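Local coordinates for protein Pre-mRNA-processing-splicing factor 8 (Cryptococcus neoformans var. grubii serotype A, PDB 6MX6) that probably excises itself from its Prp8 precursor by protein splicing, as an intein that joins the flanking host segments with a peptide bond, at residues A[48-52]-A[64-68]; A[59-63]-A[167-173]; A[118-123]-A[138-142]. All coordinates share one frame; numbering follows the deposited sequence.

How the contacts relate
From the N terminus, contact 1 closes first: 48-52, where one sheet gives way to the next, meets 64-68 after eleven intervening residues. Contact 2 opens inside that loop, at 59-63, but its partner 167-173 lies more than a hundred residues on, so contacts 1 and 2 cross along the chain. Contact 3 closes the loop between 118-123 and 138-142 and is nested within contact 2. Contacts 1 and 3 reach the same six-stranded sheet, about 21 Å apart between centres. Contact 2 ties the turn near the C terminus to the loop leading into edge strand 63-65 of this sheet, and it touches contact 3 through probable hydrogen bonds from Val172 N to Phe120 O and from Arg121 NE to Asp169 O.

Contact 1: residues A[48-52]-A[64-68]; sequences EERLY and VCTHN
Tyr52 and Cys65 form an antiparallel hydrogen-bonded pair, each donating to the other: Tyr52 N lies 2.8 Å from Cys65 O, and Cys65 N lies 2.9 Å from Tyr52 O. Tyr52 O also receives a CA-H...O contact from Val64.

Beyond this pair the chains splay, and water takes over. One molecule donates to Glu49 OE1 and Arg50 O and accepts from His67 N at 2.9 Å. The long side chain of glutamate suits this place: with CG set between backbone N and carbonyl carbon (chi1 66°) and the rest extended, it carries OE1 across the splayed gap to the water and the edge of the imidazole, 3.3 Å from His67 CD2, the carboxylate nearly coplanar with the ring. The hydrogen bond of the ring is made by His67 ND1, to Asp104.

Apolar contacts fill in between. Leu51 spends its CB on Val64 CG1 (3.7 Å) and its CD2 on the Thr66 methyl CG2 (3.6 Å), while Tyr52 CE1 meets His67 CB obliquely at 3.7 Å. Thr66 suits its buried position by being two-sided, since its methyl packs on Leu51 whereas OG1 donates to Asn68 OD1 and is also hydrogen-bonded to Cys5 N.

Thr66 opens a sequence matching the TxxH motif of Hint block B, and its bond to Cys5, the probable first residue of the intein, is consistent with an N-terminal splice site.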
loop_
_atom_site.group_PDB
_atom_site.type_symbol
_atom_site.label_atom_id
_atom_site.label_comp_id
_atom_site.label_asym_id
_atom_site.label_seq_id
_atom_site.Cartn_x
_atom_site.Cartn_y
_atom_site.Cartn_z
ATOM N N GLU A 48 -9.335 -9.387 -11.429
ATOM C CA GLU A 48 -9.262 -10.580 -10.596
ATOM C C GLU A 48 -8.009 -11.359 -10.961
ATOM O O GLU A 48 -7.829 -11.712 -12.129
ATOM C CB GLU A 48 -10.501 -11.459 -10.784
ATOM C CG GLU A 48 -10.457 -12.734 -9.975
ATOM C CD GLU A 48 -11.814 -13.396 -9.832
ATOM O OE1 GLU A 48 -12.808 -12.855 -10.362
ATOM O OE2 GLU A 48 -11.884 -14.461 -9.182
ATOM N N GLU A 49 -7.159 -11.638 -9.975
ATOM C CA GLU A 49 -5.944 -12.389 -10.279
ATOM C C GLU A 49 -5.319 -12.876 -8.983
ATOM O O GLU A 49 -5.741 -12.500 -7.887
ATOM C CB GLU A 49 -4.936 -11.552 -11.075
ATOM C CG GLU A 49 -4.370 -10.370 -10.322
ATOM C CD GLU A 49 -3.678 -9.383 -11.244
ATOM O OE1 GLU A 49 -2.456 -9.152 -11.077
ATOM O OE2 GLU A 49 -4.357 -8.846 -12.145
ATOM N N ARG A 50 -4.309 -13.732 -9.123
ATOM C CA ARG A 50 -3.542 -14.163 -7.960
ATOM C C ARG A 50 -2.713 -13.001 -7.437
ATOM O O ARG A 50 -1.851 -12.478 -8.146
ATOM C CB ARG A 50 -2.646 -15.346 -8.325
ATOM C CG ARG A 50 -3.444 -16.608 -8.574
ATOM C CD ARG A 50 -2.596 -17.681 -9.216
ATOM N NE ARG A 50 -1.683 -18.288 -8.247
ATOM C CZ ARG A 50 -0.902 -19.331 -8.510
ATOM N NH1 ARG A 50 -0.932 -19.900 -9.705
ATOM N NH2 ARG A 50 -0.108 -19.817 -7.566
ATOM N N LEU A 51 -2.959 -12.609 -6.191
ATOM C CA LEU A 51 -2.305 -11.454 -5.596
ATOM C C LEU A 51 -1.135 -11.897 -4.723
ATOM O O LEU A 51 -0.950 -13.079 -4.432
ATOM C CB LEU A 51 -3.310 -10.645 -4.773
ATOM C CG LEU A 51 -4.562 -10.218 -5.543
ATOM C CD1 LEU A 51 -5.519 -9.444 -4.626
ATOM C CD2 LEU A 51 -4.147 -9.368 -6.727
ATOM N N TYR A 52 -0.350 -10.921 -4.290
ATOM C CA TYR A 52 0.723 -11.150 -3.337
ATOM C C TYR A 52 0.253 -10.720 -1.960
ATOM O O TYR A 52 -0.326 -9.640 -1.815
ATOM C CB TYR A 52 1.976 -10.366 -3.717
ATOM C CG TYR A 52 2.731 -11.051 -4.815
ATOM C CD1 TYR A 52 2.379 -10.863 -6.145
ATOM C CD2 TYR A 52 3.758 -11.919 -4.522
ATOM C CE1 TYR A 52 3.062 -11.514 -7.157
ATOM C CE2 TYR A 52 4.447 -12.574 -5.519
ATOM C CZ TYR A 52 4.100 -12.366 -6.831
ATOM O OH TYR A 52 4.797 -13.028 -7.806
ATOM N N VAL A 64 -2.512 -6.982 0.782
ATOM C CA VAL A 64 -2.651 -7.930 -0.324
ATOM C C VAL A 64 -2.852 -7.129 -1.603
ATOM O O VAL A 64 -3.771 -6.308 -1.678
ATOM C CB VAL A 64 -3.807 -8.919 -0.100
ATOM C CG1 VAL A 64 -3.852 -9.931 -1.220
ATOM C CG2 VAL A 64 -3.657 -9.635 1.249
ATOM N N CYS A 65 -1.995 -7.354 -2.598
ATOM C CA CYS A 65 -1.970 -6.445 -3.741
ATOM C C CYS A 65 -1.406 -7.111 -4.992
ATOM O O CYS A 65 -0.823 -8.192 -4.945
ATOM C CB CYS A 65 -1.191 -5.187 -3.382
ATOM S SG CYS A 65 0.536 -5.524 -3.000
ATOM N N THR A 66 -1.579 -6.444 -6.130
ATOM C CA THR A 66 -1.155 -7.029 -7.396
ATOM C C THR A 66 0.362 -6.994 -7.550
ATOM O O THR A 66 1.072 -6.238 -6.879
ATOM C CB THR A 66 -1.770 -6.295 -8.594
ATOM O OG1 THR A 66 -1.448 -4.903 -8.496
ATOM C CG2 THR A 66 -3.265 -6.489 -8.629
ATOM N N HIS A 67 0.847 -7.801 -8.500
ATOM C CA HIS A 67 2.282 -7.897 -8.739
ATOM C C HIS A 67 2.877 -6.573 -9.205
ATOM O O HIS A 67 4.059 -6.311 -8.967
ATOM C CB HIS A 67 2.571 -8.991 -9.772
ATOM C CG HIS A 67 2.047 -8.679 -11.139
ATOM N ND1 HIS A 67 2.853 -8.206 -12.154
ATOM C CD2 HIS A 67 0.798 -8.760 -11.658
ATOM C CE1 HIS A 67 2.124 -8.012 -13.238
ATOM N NE2 HIS A 67 0.874 -8.341 -12.965
ATOM N N ASN A 68 2.095 -5.727 -9.869
ATOM C CA ASN A 68 2.627 -4.454 -10.339
ATOM C C ASN A 68 2.340 -3.307 -9.383
ATOM O O ASN A 68 2.681 -2.158 -9.687
ATOM C CB ASN A 68 2.077 -4.114 -11.737
ATOM C CG ASN A 68 0.569 -4.081 -11.781
ATOM O OD1 ASN A 68 -0.102 -4.773 -11.023
ATOM N ND2 ASN A 68 0.023 -3.279 -12.687
HETATM O O HOH W 1 -1.041 -9.946 -9.173
HETATM O O HOH W 2 -2.061 -6.448 -12.477
#

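Contact 2: residues A[59-63]-A[167-173]; sequences GLEDL and RYDYLVL
Arg167 reaches across to the backbone of Glu61, laying both end nitrogens on one oxygen: NH1 lies 2.9 Å and NH2 3.0 Å from Glu61 O. Both bonds are bent (138° and 139° at the hydrogens) because the two nitrogens converge on one atom; NH1 stands above the carbonyl plane, NH2 is only tilted from it. The same guanidinium turns its side to Asp169, a residue of its own segment, in a two-pronged salt bridge: Arg167 NE binds Asp169 OD1 at 2.9 Å and Arg167 NH2 binds OD2 at 2.6 Å, each on the syn side of the carboxylate. A type I turn from Arg167 to Tyr170 puts the two partners close enough for this grip, and the bend at chi3 (74°) turns the end of the arginine into it.

Water extends the network. One molecule accepts from Glu61 N, donates to Asp169 OD2 and bonds Tyr168 OH at 2.8 Å. The end of Tyr168 comes in so that its hydroxyl meets this water and the Glu61 side chain, whose carboxylate plane is strongly inclined to the ring. The ring also makes a cation-pi contact with Arg11.

Leucines border the charged groups and continue into apolar packing. Leu60 CD1 rests 3.4 Å from Asp169 OD2, Leu171, of Arg167's own segment, sets CD2 over the centre of one guanidinium face, and Leu63 CD1 meets Leu173 CD2 at 3.8 Å, the two side chains running alongside one another, head to tail.

Arginine suits this buried place because its flat, many-handed group can satisfy a carboxylate and a carbonyl at once. Asp169 probably balances its charge and limits its rotation, which would let a loop with no regular strand be held to the C-terminal turn through its main-chain oxygen.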
loop_
_atom_site.group_PDB
_atom_site.type_symbol
_atom_site.label_atom_id
_atom_site.label_comp_id
_atom_site.label_asym_id
_atom_site.label_seq_id
_atom_site.Cartn_x
_atom_site.Cartn_y
_atom_site.Cartn_z
ATOM N N GLY A 59 2.026 -6.554 14.484
ATOM C CA GLY A 59 0.662 -7.036 14.424
ATOM C C GLY A 59 -0.283 -6.105 13.693
ATOM O O GLY A 59 -1.202 -5.540 14.290
ATOM N N LEU A 60 -0.059 -5.935 12.397
ATOM C CA LEU A 60 -0.914 -5.131 11.536
ATOM C C LEU A 60 -1.507 -6.040 10.470
ATOM O O LEU A 60 -0.949 -7.092 10.157
ATOM C CB LEU A 60 -0.135 -3.989 10.866
ATOM C CG LEU A 60 0.232 -2.727 11.658
ATOM C CD1 LEU A 60 -0.941 -2.207 12.474
ATOM C CD2 LEU A 60 1.433 -2.974 12.547
ATOM N N GLU A 61 -2.636 -5.616 9.903
ATOM C CA GLU A 61 -3.304 -6.405 8.871
ATOM C C GLU A 61 -2.395 -6.622 7.670
ATOM O O GLU A 61 -1.655 -5.723 7.265
ATOM C CB GLU A 61 -4.588 -5.702 8.417
ATOM C CG GLU A 61 -5.759 -5.887 9.377
ATOM C CD GLU A 61 -7.080 -5.405 8.799
ATOM O OE1 GLU A 61 -7.094 -4.932 7.643
ATOM O OE2 GLU A 61 -8.103 -5.498 9.509
ATOM N N ASP A 62 -2.452 -7.827 7.099
ATOM C CA ASP A 62 -1.696 -8.110 5.883
ATOM C C ASP A 62 -2.084 -7.134 4.776
ATOM O O ASP A 62 -3.240 -6.728 4.658
ATOM C CB ASP A 62 -1.968 -9.527 5.370
ATOM C CG ASP A 62 -1.625 -10.615 6.373
ATOM O OD1 ASP A 62 -0.967 -10.329 7.400
ATOM O OD2 ASP A 62 -2.022 -11.775 6.116
ATOM N N LEU A 63 -1.113 -6.790 3.934
ATOM C CA LEU A 63 -1.380 -6.015 2.723
ATOM C C LEU A 63 -1.416 -6.973 1.541
ATOM O O LEU A 63 -0.450 -7.701 1.311
ATOM C CB LEU A 63 -0.309 -4.946 2.509
ATOM C CG LEU A 63 -0.470 -4.086 1.256
ATOM C CD1 LEU A 63 -1.768 -3.264 1.354
ATOM C CD2 LEU A 63 0.745 -3.193 1.063
ATOM N N ARG A 167 -4.028 3.727 4.443
ATOM C CA ARG A 167 -4.859 2.654 4.965
ATOM C C ARG A 167 -5.458 3.084 6.304
ATOM O O ARG A 167 -5.008 4.045 6.930
ATOM C CB ARG A 167 -4.029 1.372 5.136
ATOM C CG ARG A 167 -4.831 0.064 5.096
ATOM C CD ARG A 167 -3.925 -1.163 4.977
ATOM N NE ARG A 167 -3.229 -1.465 6.230
ATOM C CZ ARG A 167 -2.575 -2.598 6.463
ATOM N NH1 ARG A 167 -2.510 -3.530 5.520
ATOM N NH2 ARG A 167 -1.969 -2.798 7.630
ATOM N N TYR A 168 -6.484 2.353 6.744
ATOM C CA TYR A 168 -7.215 2.733 7.950
ATOM C C TYR A 168 -6.309 2.785 9.184
ATOM O O TYR A 168 -6.590 3.539 10.125
ATOM C CB TYR A 168 -8.374 1.761 8.180
ATOM C CG TYR A 168 -7.914 0.484 8.843
ATOM C CD1 TYR A 168 -7.257 -0.501 8.114
ATOM C CD2 TYR A 168 -8.104 0.279 10.200
ATOM C CE1 TYR A 168 -6.817 -1.664 8.725
ATOM C CE2 TYR A 168 -7.670 -0.876 10.818
ATOM C CZ TYR A 168 -7.027 -1.842 10.081
ATOM O OH TYR A 168 -6.598 -2.990 10.712
ATOM N N ASP A 169 -5.228 2.000 9.207
ATOM C CA ASP A 169 -4.254 2.014 10.291
ATOM C C ASP A 169 -3.054 2.902 9.983
ATOM O O ASP A 169 -1.991 2.728 10.587
ATOM C CB ASP A 169 -3.782 0.589 10.613
ATOM C CG ASP A 169 -3.061 -0.074 9.443
ATOM O OD1 ASP A 169 -3.043 0.499 8.334
ATOM O OD2 ASP A 169 -2.500 -1.174 9.633
ATOM N N TYR A 170 -3.197 3.829 9.034
ATOM C CA TYR A 170 -2.209 4.839 8.675
ATOM C C TYR A 170 -0.990 4.276 7.946
ATOM O O TYR A 170 -0.030 5.012 7.726
ATOM C CB TYR A 170 -1.771 5.646 9.907
ATOM C CG TYR A 170 -2.944 6.327 10.573
ATOM C CD1 TYR A 170 -3.527 7.452 10.009
ATOM C CD2 TYR A 170 -3.487 5.826 11.749
ATOM C CE1 TYR A 170 -4.615 8.075 10.609
ATOM C CE2 TYR A 170 -4.567 6.440 12.357
ATOM C CZ TYR A 170 -5.128 7.561 11.781
ATOM O OH TYR A 170 -6.204 8.171 12.386
ATOM N N LEU A 171 -1.009 3.002 7.542
ATOM C CA LEU A 171 -0.014 2.514 6.593
ATOM C C LEU A 171 -0.071 3.364 5.329
ATOM O O LEU A 171 -1.155 3.639 4.808
ATOM C CB LEU A 171 -0.276 1.043 6.258
ATOM C CG LEU A 171 0.659 0.389 5.244
ATOM C CD1 LEU A 171 2.061 0.293 5.798
ATOM C CD2 LEU A 171 0.133 -0.989 4.856
ATOM N N VAL A 172 1.090 3.797 4.848
ATOM C CA VAL A 172 1.169 4.669 3.685
ATOM C C VAL A 172 1.222 3.810 2.427
ATOM O O VAL A 172 2.106 2.960 2.274
ATOM C CB VAL A 172 2.382 5.608 3.767
ATOM C CG1 VAL A 172 2.517 6.408 2.466
ATOM C CG2 VAL A 172 2.241 6.550 4.973
ATOM N N LEU A 173 0.285 4.056 1.516
ATOM C CA LEU A 173 0.111 3.305 0.283
ATOM C C LEU A 173 0.329 4.229 -0.908
ATOM O O LEU A 173 0.091 5.438 -0.825
ATOM C CB LEU A 173 -1.299 2.705 0.218
ATOM C CG LEU A 173 -1.640 1.680 1.303
ATOM C CD1 LEU A 173 -3.139 1.400 1.313
ATOM C CD2 LEU A 173 -0.808 0.402 1.110
HETATM O O HOH W 3 -3.802 -3.248 10.936
HETATM O O HOH W 4 -4.941 -4.385 3.909
#

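Contact 3: residues A[118-123]-A[138-142]; sequences KLFRST and TLLHI
Thr138 turns its hydroxyl to the side opposite its own backbone N (chi1 -162°), which carries OG1 onto Arg121 O at 2.6 Å, with the donor above the carbonyl plane. On Lys118 the bend at chi2 (141°) sets CD against Leu139 CD1 at 3.6 Å and lets the chain run on with CE beside the His141 ring; chi4 turns only NZ. The contact joins two adjoining antiparallel strands, 117-120 and 139-147, in the middle of the six-stranded sheet of the Hint fold, with Thr138 and Arg121 flanking the paired residues.

The backbone ladder is uneven. Leu119 and Leu140 make a hydrogen-bonded pair in which Leu140 N to Leu119 O is short and straight at 2.8 Å, whereas the return bond from Leu119 N to Leu140 O is weak. Phe120 and Leu139 follow as a non-hydrogen-bonded pair, and Arg121 N then binds Thr138 O at 3.0 Å. Thr138 therefore ties the end of the ladder twice, by main chain and by side chain, a task for which its short hydroxyl is well suited.

The side chains alternate between faces. On one, Leu119 and Leu140 meet CB to CB at 4.1 Å, and Leu119 CD1 lies near Ile142 CG1; Leu171 touches both Leu119 and Leu140, so branched aliphatic residues suit this buried side. On the other are Lys118, Phe120, Leu139 and His141. Phe120 CB touches Leu139 CD2, but the Phe120 ring leads away to an edge-to-face meeting with Tyr74.

The polar ends find partners beyond the two segments. Lys118 NZ forms a salt bridge with Glu76, His141 ND1 bonds Glu58, and Arg121 NE bonds Asp169 O. The aliphatic stem of that arginine still serves the sheet, for Arg121 CG crosses Leu140 at about a right angle and lies 4.0 Å from its CD1.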
loop_
_atom_site.group_PDB
_atom_site.type_symbol
_atom_site.label_atom_id
_atom_site.label_comp_id
_atom_site.label_asym_id
_atom_site.label_seq_id
_atom_site.Cartn_x
_atom_site.Cartn_y
_atom_site.Cartn_z
ATOM N N LYS A 118 11.593 -1.026 4.407
ATOM C CA LYS A 118 10.542 -1.067 5.407
ATOM C C LYS A 118 9.307 -0.345 4.896
ATOM O O LYS A 118 9.415 0.701 4.253
ATOM C CB LYS A 118 11.023 -0.441 6.722
ATOM C CG LYS A 118 12.120 -1.261 7.392
ATOM C CD LYS A 118 13.187 -0.384 8.003
ATOM C CE LYS A 118 14.230 -1.217 8.731
ATOM N NZ LYS A 118 14.891 -2.177 7.807
ATOM N N LEU A 119 8.136 -0.920 5.167
ATOM C CA LEU A 119 6.897 -0.171 5.050
ATOM C C LEU A 119 6.820 0.852 6.185
ATOM O O LEU A 119 7.606 0.818 7.132
ATOM C CB LEU A 119 5.699 -1.116 5.079
ATOM C CG LEU A 119 5.631 -2.129 3.932
ATOM C CD1 LEU A 119 4.551 -3.183 4.201
ATOM C CD2 LEU A 119 5.346 -1.405 2.625
ATOM N N PHE A 120 5.872 1.785 6.089
ATOM C CA PHE A 120 5.796 2.782 7.148
ATOM C C PHE A 120 4.397 3.365 7.254
ATOM O O PHE A 120 3.592 3.306 6.321
ATOM C CB PHE A 120 6.819 3.905 6.945
ATOM C CG PHE A 120 6.610 4.716 5.706
ATOM C CD1 PHE A 120 7.063 4.264 4.480
ATOM C CD2 PHE A 120 5.983 5.952 5.767
ATOM C CE1 PHE A 120 6.887 5.024 3.335
ATOM C CE2 PHE A 120 5.800 6.716 4.625
ATOM C CZ PHE A 120 6.254 6.251 3.409
ATOM N N ARG A 121 4.130 3.935 8.423
ATOM C CA ARG A 121 2.904 4.645 8.725
ATOM C C ARG A 121 3.222 6.125 8.884
ATOM O O ARG A 121 4.360 6.509 9.163
ATOM C CB ARG A 121 2.249 4.102 9.998
ATOM C CG ARG A 121 2.228 2.584 10.099
ATOM C CD ARG A 121 2.012 2.130 11.543
ATOM N NE ARG A 121 0.636 2.355 11.968
ATOM C CZ ARG A 121 0.146 2.004 13.153
ATOM N NH1 ARG A 121 0.922 1.400 14.041
ATOM N NH2 ARG A 121 -1.122 2.255 13.450
ATOM N N SER A 122 2.207 6.961 8.701
ATOM C CA SER A 122 2.417 8.400 8.767
ATOM C C SER A 122 2.505 8.850 10.221
ATOM O O SER A 122 1.590 8.606 11.014
ATOM C CB SER A 122 1.291 9.144 8.055
ATOM O OG SER A 122 0.125 9.163 8.855
ATOM N N THR A 123 3.608 9.509 10.566
ATOM C CA THR A 123 3.778 10.016 11.921
ATOM C C THR A 123 2.681 11.021 12.248
ATOM O O THR A 123 2.407 11.936 11.464
ATOM C CB THR A 123 5.155 10.658 12.074
ATOM O OG1 THR A 123 6.112 9.924 11.298
ATOM C CG2 THR A 123 5.580 10.649 13.538
ATOM N N THR A 138 7.445 3.698 13.737
ATOM C CA THR A 138 6.585 3.885 12.577
ATOM C C THR A 138 7.048 3.098 11.356
ATOM O O THR A 138 6.357 3.111 10.333
ATOM C CB THR A 138 6.488 5.375 12.230
ATOM O OG1 THR A 138 5.348 5.599 11.390
ATOM C CG2 THR A 138 7.742 5.849 11.508
ATOM N N LEU A 139 8.192 2.427 11.428
ATOM C CA LEU A 139 8.637 1.544 10.360
ATOM C C LEU A 139 8.143 0.132 10.638
ATOM O O LEU A 139 8.106 -0.318 11.789
ATOM C CB LEU A 139 10.161 1.541 10.232
ATOM C CG LEU A 139 10.874 2.822 9.810
ATOM C CD1 LEU A 139 12.376 2.604 9.847
ATOM C CD2 LEU A 139 10.439 3.275 8.426
ATOM N N LEU A 140 7.749 -0.558 9.576
ATOM C CA LEU A 140 7.237 -1.915 9.658
ATOM C C LEU A 140 8.173 -2.841 8.897
ATOM O O LEU A 140 8.580 -2.535 7.771
ATOM C CB LEU A 140 5.818 -2.001 9.087
ATOM C CG LEU A 140 4.849 -0.971 9.648
ATOM C CD1 LEU A 140 3.547 -1.027 8.880
ATOM C CD2 LEU A 140 4.615 -1.224 11.129
ATOM N N HIS A 141 8.496 -3.972 9.505
ATOM C CA HIS A 141 9.435 -4.927 8.949
ATOM C C HIS A 141 8.640 -6.039 8.283
ATOM O O HIS A 141 7.772 -6.649 8.916
ATOM C CB HIS A 141 10.342 -5.480 10.048
ATOM C CG HIS A 141 11.063 -4.415 10.815
ATOM N ND1 HIS A 141 10.477 -3.715 11.850
ATOM C CD2 HIS A 141 12.312 -3.913 10.679
ATOM C CE1 HIS A 141 11.339 -2.835 12.325
ATOM N NE2 HIS A 141 12.460 -2.933 11.632
ATOM N N ILE A 142 8.920 -6.288 7.015
ATOM C CA ILE A 142 8.210 -7.328 6.287
ATOM C C ILE A 142 8.748 -8.688 6.714
ATOM O O ILE A 142 9.960 -8.930 6.686
ATOM C CB ILE A 142 8.348 -7.114 4.773
ATOM C CG1 ILE A 142 7.615 -5.832 4.379
ATOM C CG2 ILE A 142 7.797 -8.307 4.018
ATOM C CD1 ILE A 142 7.684 -5.533 2.902
#